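Local coordinates for bacterial bifunctional deaminase-reductase C-terminal domain-containing protein (Corynebacterium diphtheriae, PDB 2P4G) that probably acts as an NADPH-dependent reductase of riboflavin biosynthesis, reducing 5-amino-6-(5-phosphoribosylamino)uracil, at residues T113-S118 with N174-A179. Residues are numbered along the deposited sequence; the frame is centred on the assembly and turned at random.
Sequences TLLSKS and NPLKIA. With EDO (1,2-ethanediol), chain N.
Leu115 reaches from a strand to helix 175-184, where its two methyl groups meet Leu176 and Ala179, a helix-on-sheet packing within the dihydrofolate reductase-like alpha/beta fold. Strand 113-115 and helix 175-179 run nearly antiparallel, at 164°, with 10.0 Å between their axes, a separation that side chains bridge without any hydrogen bond across it. The tight part is apolar. The Leu115 side chain has its CG anti to the carbonyl carbon (chi1 -54°), and its fork then parts over the helix: CD1 lies 3.9 Å from Leu176 CD2, while CD2 lies 4.0 Å from Ala179 CB. The two leucine side chains cross at about a right angle, so branched ends meet without running alongside each other. Alanine suits its place because its single methyl lets the helix approach the strand. Thr113, whose beta-branched side chain suits a strand, adds a looser touch, CG2 to the same Ala179 CB at 4.4 Å. Val77 and Ile141 of the flanking strands continue this apolar layer, and Gln202 and Ala203 of helix 197-206 pack against Leu176 as well.

The looser side lies at exposed Lys117 and partly exposed Asn174. Buried Pro175, which needs no backbone N-H in the first turn, has its CB directed at segment 113-118, and the long aliphatic part of Lys117 passes it more loosely. Asn174 is the N-cap: its short side chain can turn OD1 back to the N-H groups of the first turn, accepting a weak, bent bond from Leu176 N at 3.1 Å. On the backbone after Leu115, an ethanediol molecule, probably from the crystallisation liquor, takes a nearly straight hydrogen bond (169°) from Lys117 N to its O2, 3.1 Å long.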
loop_
_atom_site.group_PDB
_atom_site.type_symbol
_atom_site.label_atom_id
_atom_site.label_comp_id
_atom_site.label_asym_id
_atom_site.label_seq_id
_atom_site.Cartn_x
_atom_site.Cartn_y
_atom_site.Cartn_z
ATOM N N THR A 113 1.913 25.867 -6.876
ATOM C CA THR A 113 0.964 26.354 -5.867
ATOM C C THR A 113 1.224 25.649 -4.541
ATOM O O THR A 113 1.174 24.413 -4.447
ATOM C CB THR A 113 -0.509 26.122 -6.310
ATOM O OG1 THR A 113 -0.687 26.669 -7.614
ATOM C CG2 THR A 113 -1.519 26.774 -5.341
ATOM N N LEU A 114 1.535 26.454 -3.531
ATOM C CA LEU A 114 1.998 25.942 -2.254
ATOM C C LEU A 114 0.972 26.238 -1.215
ATOM O O LEU A 114 0.546 27.399 -1.067
ATOM C CB LEU A 114 3.308 26.616 -1.847
ATOM C CG LEU A 114 4.506 26.408 -2.766
ATOM C CD1 LEU A 114 5.688 27.246 -2.225
ATOM C CD2 LEU A 114 4.884 24.900 -2.885
ATOM N N LEU A 115 0.538 25.182 -0.530
ATOM C CA LEU A 115 -0.441 25.283 0.530
ATOM C C LEU A 115 0.286 25.355 1.867
ATOM O O LEU A 115 1.029 24.445 2.241
ATOM C CB LEU A 115 -1.347 24.053 0.503
ATOM C CG LEU A 115 -2.038 23.717 -0.818
ATOM C CD1 LEU A 115 -2.987 22.537 -0.620
ATOM C CD2 LEU A 115 -2.785 24.892 -1.379
ATOM N N SER A 116 0.071 26.437 2.596
ATOM C CA SER A 116 0.808 26.696 3.824
ATOM C C SER A 116 -0.046 27.410 4.833
ATOM O O SER A 116 -0.354 28.619 4.687
ATOM C CB SER A 116 2.045 27.565 3.521
ATOM O OG SER A 116 2.742 27.869 4.720
ATOM N N LYS A 117 -0.397 26.714 5.894
ATOM C CA LYS A 117 -1.126 27.381 6.953
ATOM C C LYS A 117 -0.219 28.243 7.829
ATOM O O LYS A 117 -0.635 29.295 8.270
ATOM C CB LYS A 117 -1.971 26.378 7.758
ATOM C CG LYS A 117 -3.137 25.764 6.907
ATOM C CD LYS A 117 -4.183 25.025 7.743
ATOM C CE LYS A 117 -4.804 23.854 6.968
ATOM N NZ LYS A 117 -6.101 23.390 7.579
ATOM N N SER A 118 1.023 27.832 8.040
ATOM C CA SER A 118 1.980 28.611 8.875
ATOM C C SER A 118 2.678 29.753 8.140
ATOM O O SER A 118 3.084 30.745 8.766
ATOM C CB SER A 118 3.066 27.702 9.459
ATOM O OG SER A 118 4.004 27.308 8.457
ATOM N N ASN A 174 -12.193 25.777 2.949
ATOM C CA ASN A 174 -11.271 24.685 2.670
ATOM C C ASN A 174 -10.178 25.178 1.712
ATOM O O ASN A 174 -10.486 25.601 0.607
ATOM C CB ASN A 174 -12.034 23.510 2.048
ATOM C CG ASN A 174 -11.184 22.260 1.895
ATOM O OD1 ASN A 174 -9.973 22.318 1.659
ATOM N ND2 ASN A 174 -11.825 21.112 2.017
ATOM N N PRO A 175 -8.901 25.103 2.120
ATOM C CA PRO A 175 -7.804 25.657 1.313
ATOM C C PRO A 175 -7.603 24.993 -0.054
ATOM O O PRO A 175 -7.231 25.673 -0.993
ATOM C CB PRO A 175 -6.572 25.403 2.187
ATOM C CG PRO A 175 -6.943 24.222 3.015
ATOM C CD PRO A 175 -8.391 24.460 3.344
ATOM N N LEU A 176 -7.820 23.684 -0.159
ATOM C CA LEU A 176 -7.791 22.991 -1.456
ATOM C C LEU A 176 -8.879 23.483 -2.406
ATOM O O LEU A 176 -8.608 23.706 -3.576
ATOM C CB LEU A 176 -7.925 21.475 -1.306
ATOM C CG LEU A 176 -6.632 20.679 -1.382
ATOM C CD1 LEU A 176 -6.919 19.194 -1.203
ATOM C CD2 LEU A 176 -5.915 20.935 -2.712
ATOM N N LYS A 177 -10.104 23.614 -1.912
ATOM C CA LYS A 177 -11.212 24.170 -2.692
ATOM C C LYS A 177 -10.821 25.554 -3.192
ATOM O O LYS A 177 -11.053 25.911 -4.352
ATOM C CB LYS A 177 -12.476 24.245 -1.825
ATOM C CG LYS A 177 -13.531 25.282 -2.231
ATOM C CD LYS A 177 -14.338 24.864 -3.460
ATOM C CE LYS A 177 -15.679 25.573 -3.507
ATOM N NZ LYS A 177 -16.499 25.100 -4.650
ATOM N N ILE A 178 -10.226 26.331 -2.290
ATOM C CA ILE A 178 -9.792 27.683 -2.590
ATOM C C ILE A 178 -8.713 27.676 -3.676
ATOM O O ILE A 178 -8.771 28.451 -4.629
ATOM C CB ILE A 178 -9.250 28.376 -1.320
ATOM C CG1 ILE A 178 -10.399 28.667 -0.345
ATOM C CG2 ILE A 178 -8.490 29.682 -1.689
ATOM C CD1 ILE A 178 -11.212 29.861 -0.707
ATOM N N ALA A 179 -7.727 26.805 -3.522
ATOM C CA ALA A 179 -6.651 26.711 -4.493
ATOM C C ALA A 179 -7.237 26.331 -5.840
ATOM O O ALA A 179 -6.900 26.925 -6.855
ATOM C CB ALA A 179 -5.626 25.679 -4.060
HETATM C C1 EDO N . 1.936 22.296 4.774
HETATM O O1 EDO N . 2.152 21.025 4.147
HETATM C C2 EDO N . 0.437 22.576 4.875
HETATM O O2 EDO N . 0.226 23.718 5.724
#